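Local structure of Alr1585 protein (Nostoc sp., 5C2I) at residues Leu98-His101 / Gly102-Leu106. The protein is a haem-containing peroxidase of the dye-decolorizing (DyP) type, which probably uses hydrogen peroxide to oxidise dyes and other substrates. The protein carries 1 engineered substitution. Numbering follows the deposited sequence.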
loop_
_atom_site.group_PDB
_atom_site.type_symbol
_atom_site.label_atom_id
_atom_site.label_comp_id
_atom_site.label_asym_id
_atom_site.label_seq_id
_atom_site.Cartn_x
_atom_site.Cartn_y
_atom_site.Cartn_z
ATOM N N LEU A 98 -10.565 7.307 37.905
ATOM C CA LEU A 98 -9.993 7.412 39.255
ATOM C C LEU A 98 -9.911 6.062 39.922
ATOM O O LEU A 98 -10.845 5.265 39.839
ATOM C CB LEU A 98 -10.826 8.358 40.149
ATOM C CG LEU A 98 -10.738 9.840 39.778
ATOM C CD1 LEU A 98 -11.860 10.616 40.436
ATOM C CD2 LEU A 98 -9.386 10.412 40.153
ATOM N N SER A 99 -8.795 5.814 40.613
ATOM C CA SER A 99 -8.691 4.676 41.528
ATOM C C SER A 99 -9.280 5.040 42.885
ATOM O O SER A 99 -9.524 6.227 43.169
ATOM C CB SER A 99 -7.219 4.271 41.721
ATOM O OG SER A 99 -6.508 5.247 42.478
ATOM N N ARG A 100 -9.464 4.041 43.748
ATOM C CA ARG A 100 -9.835 4.349 45.124
ATOM C C ARG A 100 -8.824 5.286 45.782
ATOM O O ARG A 100 -9.200 6.253 46.489
ATOM C CB ARG A 100 -10.048 3.093 45.967
ATOM C CG ARG A 100 -10.453 3.420 47.433
ATOM C CD ARG A 100 -9.255 3.464 48.383
ATOM N NE ARG A 100 -8.640 2.127 48.533
ATOM C CZ ARG A 100 -7.545 1.831 49.229
ATOM N NH1 ARG A 100 -6.899 2.738 49.945
ATOM N NH2 ARG A 100 -7.142 0.560 49.292
ATOM N N HIS A 101 -7.525 5.032 45.576
ATOM C CA HIS A 101 -6.495 5.907 46.154
ATOM C C HIS A 101 -6.662 7.336 45.640
ATOM O O HIS A 101 -6.397 8.313 46.349
ATOM C CB HIS A 101 -5.063 5.375 45.913
ATOM C CG HIS A 101 -4.622 4.324 46.891
ATOM N ND1 HIS A 101 -4.526 2.991 46.551
ATOM C CD2 HIS A 101 -4.260 4.394 48.193
ATOM C CE1 HIS A 101 -4.098 2.289 47.583
ATOM N NE2 HIS A 101 -3.934 3.114 48.593
ATOM N N GLY A 102 -7.053 7.463 44.390
ATOM C CA GLY A 102 -7.287 8.773 43.792
ATOM C C GLY A 102 -8.413 9.532 44.464
ATOM O O GLY A 102 -8.317 10.720 44.689
ATOM N N TYR A 103 -9.498 8.839 44.756
ATOM C CA TYR A 103 -10.598 9.422 45.525
ATOM C C TYR A 103 -10.137 9.886 46.889
ATOM O O TYR A 103 -10.509 10.973 47.339
ATOM C CB TYR A 103 -11.758 8.425 45.673
ATOM C CG TYR A 103 -12.769 8.460 44.514
ATOM C CD1 TYR A 103 -13.859 9.343 44.540
ATOM C CD2 TYR A 103 -12.651 7.593 43.428
ATOM C CE1 TYR A 103 -14.803 9.346 43.500
ATOM C CE2 TYR A 103 -13.562 7.618 42.373
ATOM C CZ TYR A 103 -14.637 8.502 42.424
ATOM O OH TYR A 103 -15.521 8.525 41.366
ATOM N N GLU A 104 -9.291 9.098 47.533
ATOM C CA GLU A 104 -8.766 9.488 48.848
ATOM C C GLU A 104 -7.901 10.737 48.741
ATOM O O GLU A 104 -8.015 11.627 49.578
ATOM C CB GLU A 104 -8.018 8.340 49.502
ATOM C CG GLU A 104 -8.929 7.215 49.931
ATOM C CD GLU A 104 -8.109 6.112 50.606
ATOM O OE1 GLU A 104 -7.184 5.543 50.012
ATOM O OE2 GLU A 104 -8.343 5.825 51.763
ATOM N N TYR A 105 -7.028 10.772 47.729
ATOM C CA TYR A 105 -6.193 11.950 47.472
ATOM C C TYR A 105 -7.067 13.212 47.324
ATOM O O TYR A 105 -6.729 14.260 47.863
ATOM C CB TYR A 105 -5.335 11.766 46.203
ATOM C CG TYR A 105 -4.597 13.034 45.895
ATOM C CD1 TYR A 105 -5.199 14.030 45.144
ATOM C CD2 TYR A 105 -3.334 13.262 46.402
ATOM C CE1 TYR A 105 -4.540 15.234 44.913
ATOM C CE2 TYR A 105 -2.659 14.444 46.165
ATOM C CZ TYR A 105 -3.270 15.431 45.418
ATOM O OH TYR A 105 -2.601 16.639 45.194
ATOM N N LEU A 106 -8.190 13.065 46.643
ATOM C CA LEU A 106 -9.124 14.138 46.407
ATOM C C LEU A 106 -10.008 14.492 47.606
ATOM O O LEU A 106 -10.859 15.356 47.506
ATOM C CB LEU A 106 -9.985 13.811 45.169
ATOM C CG LEU A 106 -9.194 13.778 43.867
ATOM C CD1 LEU A 106 -10.079 13.211 42.755
ATOM C CD2 LEU A 106 -8.632 15.139 43.493
#
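S99 is the N-cap of the short helix 100-105, which follows directly on strand 93-98 of the antiparallel sheet in the DyP alpha+beta barrel domain. Its OG accepts from G102 N at 3.0 Å, with chi1 at 70° setting the hydroxyl between the backbone N and the carbonyl carbon, where it meets G102 N; the same OG also bonds to the carbonyl of I148. From the cap onward, the i to i+4 backbone bonds of the helix begin with Y103 N to S99 O and continue with E104 N to R100 O and Y105 N to H101 O.

On the polar side, R100 NH1 makes a salt bridge to E104 OE1 at 2.8 Å. The carboxylate oxygen lies almost in the guanidinium plane, but the nitrogen meets it from above the carboxylate plane, the two planes being 76° apart. R100 NE bonds to R120 O, a second anchor for the guanidinium beside the salt bridge. Cutting R100 back to an alanine is likely to leave the E104 carboxylate without its charged mate and the R120 carbonyl without this donor.

Apolar contacts join the strand end to the helix. L98 CB touches Y103 CE2 at 3.6 Å, while L98 CD1 sits over one face of that ring in a CH-pi contact, 4.1 Å from the centroid. L106 CD1 rests against both methyls of L98, 3.9 Å from CD2 and equally far from CD1.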